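Local coordinates for modulator protein RSBR (PDB 2BNL), which regulates sigma-B activity under salt and heat stress within the stressosome by stimulating the RsbT kinase, represented here by its N-terminal nonheme globin domain, at residues A[17-20]-A[21-25]; A[36-39]-A[40-43]; A[80-83]-A[84-88]. All coordinates share one frame; numbering follows the deposited sequence.

Interaction 1 (A[17-20]-A[21-25]); sequences ELLQ and LWTDT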
loop_
_atom_site.group_PDB
_atom_site.type_symbol
_atom_site.label_atom_id
_atom_site.label_comp_id
_atom_site.label_asym_id
_atom_site.label_seq_id
_atom_site.Cartn_x
_atom_site.Cartn_y
_atom_site.Cartn_z
ATOM N N GLU A 17 -20.387 0.429 -12.309
ATOM C CA GLU A 17 -19.917 -0.919 -12.039
ATOM C C GLU A 17 -18.870 -0.937 -10.926
ATOM O O GLU A 17 -18.870 -1.789 -10.030
ATOM C CB GLU A 17 -19.222 -1.570 -13.252
ATOM C CG GLU A 17 -20.111 -2.122 -14.311
ATOM C CD GLU A 17 -19.453 -3.378 -15.143
ATOM O OE1 GLU A 17 -18.210 -3.740 -14.957
ATOM O OE2 GLU A 17 -20.239 -4.005 -15.983
ATOM N N LEU A 18 -17.888 -0.024 -11.019
ATOM C CA LEU A 18 -16.857 0.019 -10.012
ATOM C C LEU A 18 -17.378 0.395 -8.632
ATOM O O LEU A 18 -16.940 -0.130 -7.673
ATOM C CB LEU A 18 -15.718 0.943 -10.459
ATOM C CG LEU A 18 -14.963 0.430 -11.680
ATOM C CD1 LEU A 18 -13.822 1.445 -12.217
ATOM C CD2 LEU A 18 -14.244 -0.901 -11.311
ATOM N N LEU A 19 -18.308 1.303 -8.568
ATOM C CA LEU A 19 -18.887 1.759 -7.361
ATOM C C LEU A 19 -19.503 0.502 -6.642
ATOM O O LEU A 19 -19.359 0.367 -5.446
ATOM C CB LEU A 19 -19.874 2.904 -7.583
ATOM C CG LEU A 19 -20.934 3.338 -6.465
ATOM C CD1 LEU A 19 -20.479 4.065 -5.142
ATOM C CD2 LEU A 19 -22.052 4.192 -6.966
ATOM N N GLN A 20 -20.250 -0.290 -7.413
ATOM C CA GLN A 20 -20.891 -1.502 -6.857
ATOM C C GLN A 20 -19.837 -2.505 -6.399
ATOM O O GLN A 20 -19.932 -3.070 -5.341
ATOM C CB GLN A 20 -21.843 -2.085 -7.935
ATOM C CG GLN A 20 -22.464 -3.491 -7.577
ATOM C CD GLN A 20 -23.356 -3.479 -6.312
ATOM O OE1 GLN A 20 -23.605 -2.393 -5.704
ATOM N NE2 GLN A 20 -23.856 -4.725 -5.889
ATOM N N LEU A 21 -18.827 -2.731 -7.224
ATOM C CA LEU A 21 -17.761 -3.644 -6.889
ATOM C C LEU A 21 -17.030 -3.271 -5.561
ATOM O O LEU A 21 -16.788 -4.108 -4.721
ATOM C CB LEU A 21 -16.765 -3.634 -8.052
ATOM C CG LEU A 21 -15.657 -4.634 -8.014
ATOM C CD1 LEU A 21 -16.227 -6.064 -8.301
ATOM C CD2 LEU A 21 -14.598 -4.296 -9.059
ATOM N N TRP A 22 -16.644 -2.017 -5.465
ATOM C CA TRP A 22 -15.968 -1.485 -4.315
ATOM C C TRP A 22 -16.841 -1.396 -3.084
ATOM O O TRP A 22 -16.367 -1.648 -2.008
ATOM C CB TRP A 22 -15.272 -0.157 -4.682
ATOM C CG TRP A 22 -14.209 -0.399 -5.638
ATOM C CD1 TRP A 22 -13.668 -1.582 -5.967
ATOM C CD2 TRP A 22 -13.580 0.578 -6.492
ATOM N NE1 TRP A 22 -12.694 -1.400 -6.924
ATOM C CE2 TRP A 22 -12.616 -0.083 -7.238
ATOM C CE3 TRP A 22 -13.753 1.954 -6.675
ATOM C CZ2 TRP A 22 -11.812 0.573 -8.182
ATOM C CZ3 TRP A 22 -12.947 2.584 -7.606
ATOM C CH2 TRP A 22 -12.005 1.887 -8.325
ATOM N N THR A 23 -18.132 -1.080 -3.256
ATOM C CA THR A 23 -19.065 -1.086 -2.155
ATOM C C THR A 23 -19.173 -2.504 -1.596
ATOM O O THR A 23 -19.148 -2.728 -0.406
ATOM C CB THR A 23 -20.452 -0.482 -2.603
ATOM O OG1 THR A 23 -20.247 0.888 -2.972
ATOM C CG2 THR A 23 -21.405 -0.508 -1.377
ATOM N N ASP A 24 -19.294 -3.473 -2.471
ATOM C CA ASP A 24 -19.352 -4.878 -2.072
ATOM C C ASP A 24 -18.113 -5.355 -1.406
ATOM O O ASP A 24 -18.174 -6.154 -0.477
ATOM C CB ASP A 24 -19.685 -5.800 -3.270
ATOM C CG ASP A 24 -21.104 -5.597 -3.793
ATOM O OD1 ASP A 24 -21.979 -4.937 -3.132
ATOM O OD2 ASP A 24 -21.326 -6.031 -4.934
ATOM N N THR A 25 -16.953 -4.884 -1.847
ATOM C CA THR A 25 -15.672 -5.230 -1.181
ATOM C C THR A 25 -15.664 -4.707 0.239
ATOM O O THR A 25 -15.337 -5.446 1.127
ATOM C CB THR A 25 -14.521 -4.621 -2.009
ATOM O OG1 THR A 25 -14.559 -5.166 -3.316
ATOM C CG2 THR A 25 -13.169 -4.824 -1.371
#
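Trp22 has its CG beside its own backbone N (chi1 -66°), which with chi2 near -14° brings the indole back beneath Leu18, one turn earlier. The two meet as CB over ring: Leu18 CB lies 4.2 Å from the centroid of the Trp22 six-membered ring and only 6° off its normal, a CH-pi contact with the face. The backbone adds to this, since Leu18 O receives Trp22 N at 2.9 Å and also lies above the ring, displaced toward its rim. Leu21, three residues after Leu18, brings its CD2 to 4.1 Å from Leu18 CD2. On another side of the turn, Leu19 O takes two donors from one residue: Thr23 OG1 at 2.7 Å and Thr23 N at 2.9 Å, approaching from opposite faces of the carbonyl plane. The hydroxyl bond fixes the rotation of the threonine side chain, while the backbone bond is the ordinary helical one; the hydroxyl also makes a weak hydrogen bond to Ser46 OG. At the exposed edge Gln20, bent at chi2, carries NE2 to 3.0 Å from Asp24 OD2, with amide and carboxylate planes 84° apart; the poor donor angle makes this polar proximity rather than a hydrogen bond. Beyond this turn, Trp22 stacks on Phe91 and packs against Ile50 and Leu53, while Leu18 meets Leu95. The arrangement is that of an amphipathic alpha-helical turn with i to i+4 bonding, whose buried side packs against helices 39-54 and 81-100 in an all-helical globin fold.

Interaction 2 (A[36-39]-A[40-43]); sequences QLTD and QVYE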
loop_
_atom_site.group_PDB
_atom_site.type_symbol
_atom_site.label_atom_id
_atom_site.label_comp_id
_atom_site.label_asym_id
_atom_site.label_seq_id
_atom_site.Cartn_x
_atom_site.Cartn_y
_atom_site.Cartn_z
ATOM N N GLN A 36 -20.696 -3.538 11.619
ATOM C CA GLN A 36 -20.863 -3.091 10.246
ATOM C C GLN A 36 -21.614 -1.764 10.229
ATOM O O GLN A 36 -22.591 -1.544 10.973
ATOM C CB GLN A 36 -21.535 -4.160 9.385
ATOM C CG GLN A 36 -20.724 -5.513 9.292
ATOM C CD GLN A 36 -20.767 -6.294 10.609
ATOM O OE1 GLN A 36 -21.842 -6.467 11.157
ATOM N NE2 GLN A 36 -19.608 -6.716 11.129
ATOM N N LEU A 37 -21.112 -0.842 9.415
ATOM C CA LEU A 37 -21.851 0.349 9.112
ATOM C C LEU A 37 -22.947 0.020 8.042
ATOM O O LEU A 37 -23.107 -1.139 7.632
ATOM C CB LEU A 37 -20.936 1.489 8.721
ATOM C CG LEU A 37 -19.908 1.725 9.835
ATOM C CD1 LEU A 37 -18.802 2.660 9.409
ATOM C CD2 LEU A 37 -20.588 2.172 11.161
ATOM N N THR A 38 -23.584 1.070 7.499
ATOM C CA THR A 38 -24.663 0.878 6.598
ATOM C C THR A 38 -24.147 0.723 5.161
ATOM O O THR A 38 -23.080 1.267 4.819
ATOM C CB THR A 38 -25.675 2.003 6.687
ATOM O OG1 THR A 38 -25.073 3.208 6.256
ATOM C CG2 THR A 38 -26.118 2.112 8.137
ATOM N N ASP A 39 -25.023 0.150 4.303
ATOM C CA ASP A 39 -24.725 0.169 2.866
ATOM C C ASP A 39 -24.389 1.537 2.306
ATOM O O ASP A 39 -23.439 1.635 1.512
ATOM C CB ASP A 39 -25.821 -0.465 2.082
ATOM C CG ASP A 39 -25.895 -2.015 2.342
ATOM O OD1 ASP A 39 -25.059 -2.581 3.120
ATOM O OD2 ASP A 39 -26.836 -2.655 1.813
ATOM N N GLN A 40 -25.223 2.563 2.639
ATOM C CA GLN A 40 -24.973 3.905 2.209
ATOM C C GLN A 40 -23.624 4.477 2.664
ATOM O O GLN A 40 -23.045 5.203 1.918
ATOM C CB GLN A 40 -26.104 4.844 2.603
ATOM C CG GLN A 40 -26.005 6.142 1.883
ATOM C CD GLN A 40 -26.354 5.985 0.393
ATOM O OE1 GLN A 40 -27.418 5.531 0.098
ATOM N NE2 GLN A 40 -25.434 6.371 -0.534
ATOM N N VAL A 41 -23.158 4.176 3.889
ATOM C CA VAL A 41 -21.884 4.659 4.355
ATOM C C VAL A 41 -20.804 4.090 3.448
ATOM O O VAL A 41 -19.934 4.817 2.967
ATOM C CB VAL A 41 -21.630 4.329 5.838
ATOM C CG1 VAL A 41 -20.269 4.488 6.194
ATOM C CG2 VAL A 41 -22.463 5.283 6.688
ATOM N N TYR A 42 -20.899 2.807 3.145
ATOM C CA TYR A 42 -19.819 2.199 2.297
ATOM C C TYR A 42 -19.907 2.662 0.873
ATOM O O TYR A 42 -18.827 2.955 0.227
ATOM C CB TYR A 42 -19.841 0.664 2.446
ATOM C CG TYR A 42 -19.601 0.145 3.851
ATOM C CD1 TYR A 42 -18.464 0.481 4.563
ATOM C CD2 TYR A 42 -20.499 -0.699 4.487
ATOM C CE1 TYR A 42 -18.187 0.010 5.849
ATOM C CE2 TYR A 42 -20.219 -1.153 5.782
ATOM C CZ TYR A 42 -19.074 -0.786 6.444
ATOM O OH TYR A 42 -18.854 -1.226 7.727
ATOM N N GLU A 43 -21.139 2.801 0.355
ATOM C CA GLU A 43 -21.310 3.394 -0.963
ATOM C C GLU A 43 -20.691 4.814 -1.080
ATOM O O GLU A 43 -20.054 5.140 -2.038
ATOM C CB GLU A 43 -22.787 3.366 -1.382
ATOM C CG GLU A 43 -23.033 3.961 -2.741
ATOM C CD GLU A 43 -24.518 4.104 -3.108
ATOM O OE1 GLU A 43 -25.240 3.123 -2.867
ATOM O OE2 GLU A 43 -24.958 5.231 -3.533
#
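The hydroxyl of Tyr42 receives the backbone N-H of Leu37 in a short bond, Leu37 N to Tyr42 OH 2.8 Å, with a nearly straight N-H...O angle of 161°. A phenol thus acts as acceptor for the loop that leads into helix 39-54. The Tyr42 side chain, its CG set beside the backbone N (chi1 -61°), runs back past the helix start, and this puts its far end next to Leu37. There the two side chains cross at about a right angle, Leu37 CB lying 3.7 Å from Tyr42 CZ. Leu37 CB also touches Val41 CG1 at 4.0 Å. With Thr38 as N-cap, Leu37 precedes the cap and Tyr42 follows it by four residues, so their apolar contact meets the definition of a hydrophobic staple. The cap itself is polar: Thr38 OG1, held between its backbone N and carbonyl carbon (chi1 65°), accepts from Val41 N at 3.2 Å. Regular i to i+4 bonding begins with Tyr42 N to Thr38 O, also 3.2 Å, and tightens at Glu43 N to Asp39 O, 2.8 Å. Around the turn, Tyr42 lies on Leu26, Lys27 and Ser30 of helix 15-30, while Leu37 and Val41 both rest on Ile77. Chemically, two side-chain hydroxyls serve as acceptors here: one supplies a first-turn N-H with a partner that no preceding helical carbonyl provides, and the other ties down the incoming loop. The carboxylate of Asp39, in the first helical position, would probably interact favourably with the helix dipole.

Interaction 3 (A[80-83]-A[84-88]); sequences SMKF and LATAL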
loop_
_atom_site.group_PDB
_atom_site.type_symbol
_atom_site.label_atom_id
_atom_site.label_comp_id
_atom_site.label_asym_id
_atom_site.label_seq_id
_atom_site.Cartn_x
_atom_site.Cartn_y
_atom_site.Cartn_z
ATOM N N SER A 80 -10.045 1.233 10.860
ATOM C CA SER A 80 -8.588 1.224 11.124
ATOM C C SER A 80 -7.799 1.397 9.882
ATOM O O SER A 80 -8.306 1.266 8.767
ATOM C CB SER A 80 -8.185 -0.116 11.743
ATOM O OG SER A 80 -8.438 -1.204 10.895
HETATM N N MSE A 81 -6.501 1.670 10.071
HETATM C CA MSE A 81 -5.566 1.867 8.972
HETATM C C MSE A 81 -5.473 0.528 8.306
HETATM O O MSE A 81 -5.375 0.448 7.106
HETATM C CB MSE A 81 -4.185 2.338 9.457
HETATM C CG MSE A 81 -3.169 2.216 8.486
HETATM SE SE MSE A 81 -3.230 3.572 7.089
HETATM C CE MSE A 81 -3.189 2.577 6.221
ATOM N N LYS A 82 -5.406 -0.509 9.097
ATOM C CA LYS A 82 -5.343 -1.909 8.600
ATOM C C LYS A 82 -6.503 -2.157 7.618
ATOM O O LYS A 82 -6.321 -2.705 6.538
ATOM C CB LYS A 82 -5.396 -2.922 9.805
ATOM C CG LYS A 82 -5.307 -4.325 9.343
ATOM C CD LYS A 82 -3.825 -4.690 8.978
ATOM C CE LYS A 82 -3.562 -6.214 8.547
ATOM N NZ LYS A 82 -2.096 -6.817 8.357
ATOM N N PHE A 83 -7.748 -1.859 8.056
ATOM C CA PHE A 83 -8.961 -2.026 7.249
ATOM C C PHE A 83 -8.890 -1.181 5.974
ATOM O O PHE A 83 -9.141 -1.649 4.844
ATOM C CB PHE A 83 -10.210 -1.535 8.061
ATOM C CG PHE A 83 -11.498 -1.703 7.317
ATOM C CD1 PHE A 83 -12.233 -2.864 7.454
ATOM C CD2 PHE A 83 -11.910 -0.793 6.427
ATOM C CE1 PHE A 83 -13.459 -3.048 6.672
ATOM C CE2 PHE A 83 -13.138 -0.912 5.717
ATOM C CZ PHE A 83 -13.890 -2.090 5.820
ATOM N N LEU A 84 -8.542 0.075 6.150
ATOM C CA LEU A 84 -8.426 0.951 5.014
ATOM C C LEU A 84 -7.423 0.454 4.003
ATOM O O LEU A 84 -7.750 0.408 2.815
ATOM C CB LEU A 84 -8.137 2.391 5.473
ATOM C CG LEU A 84 -7.953 3.398 4.321
ATOM C CD1 LEU A 84 -9.253 3.519 3.587
ATOM C CD2 LEU A 84 -7.627 4.656 4.908
ATOM N N ALA A 85 -6.216 0.098 4.464
ATOM C CA ALA A 85 -5.160 -0.333 3.552
ATOM C C ALA A 85 -5.519 -1.679 2.917
ATOM O O ALA A 85 -5.316 -1.891 1.777
ATOM C CB ALA A 85 -3.843 -0.408 4.304
ATOM N N THR A 86 -6.203 -2.563 3.630
ATOM C CA THR A 86 -6.671 -3.798 3.019
ATOM C C THR A 86 -7.699 -3.543 1.944
ATOM O O THR A 86 -7.601 -4.137 0.888
ATOM C CB THR A 86 -7.201 -4.770 4.125
ATOM O OG1 THR A 86 -6.197 -4.891 5.149
ATOM C CG2 THR A 86 -7.667 -6.167 3.547
ATOM N N ALA A 87 -8.684 -2.669 2.210
ATOM C CA ALA A 87 -9.681 -2.284 1.269
ATOM C C ALA A 87 -9.163 -1.689 -0.001
ATOM O O ALA A 87 -9.521 -2.068 -1.124
ATOM C CB ALA A 87 -10.683 -1.298 1.898
ATOM N N LEU A 88 -8.324 -0.694 0.154
ATOM C CA LEU A 88 -7.733 -0.079 -1.037
ATOM C C LEU A 88 -6.945 -1.088 -1.915
ATOM O O LEU A 88 -6.996 -0.960 -3.168
ATOM C CB LEU A 88 -6.884 1.119 -0.648
ATOM C CG LEU A 88 -7.612 2.242 0.028
ATOM C CD1 LEU A 88 -6.844 3.588 -0.001
ATOM C CD2 LEU A 88 -8.979 2.498 -0.637
#
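Leu84 packs its CB 3.5 Å from Ser80 O, the same carbonyl that accepts Leu84 N at 2.9 Å in the opening i to i+4 bond of the helix. Ser80 is the N-cap: its OG accepts from Phe83 N at 3.0 Å, so backbone and side chain of one residue both engage the first turn. In Phe83 the bond to CB leads away from the following turn, yet with CG anti to the backbone N (chi1 -179°) ring atom CD2 still comes to 3.5 Å from Leu84 N. Separately, Phe83 O accepts from Ala87 N at 2.9 Å, and Ala87 CB rests on the same oxygen at 3.3 Å. Selenomethionine Met81 bends toward Ala85, but its terminal methyl is modelled with an implausibly short bond to selenium, which makes that contact doubtful. Lys82 O is shared by Thr86 OG1, at 2.6 Å, and Thr86 N, reaching it from opposite faces of its plane. Lys82 NZ hydrogen-bonds Thr125 OG1 and forms a salt bridge with Glu126, both of the second subunit. Within the chain, this first part of helix 81-100 lies between two others: Phe83 and Ala87 pack on Leu26 and Leu29 of helix 15-30, while Met81 and Leu84 meet Tyr131 of helix 109-135.

All three contacts are local and follow one another in series along the chain; none closes a long loop, and none nests in or crosses another. Interaction 1 comes first, within helix 15-30. After the loop, interaction 2 starts helix 39-54, and these two touch: Leu19 CD1 lies 3.3 Å from Glu43 O and Thr23 OG1 3.4 Å from Glu43 CA, evidence that consecutive helices pack directly. Interaction 3 starts helix 81-100, past helix 64-76. Its centre lies about 16 Å from that of interaction 1 and 15 Å from that of interaction 2, without touching either. Helix 15-30 nevertheless connects all three, because its residues beyond interaction 1 pack on both helix starts.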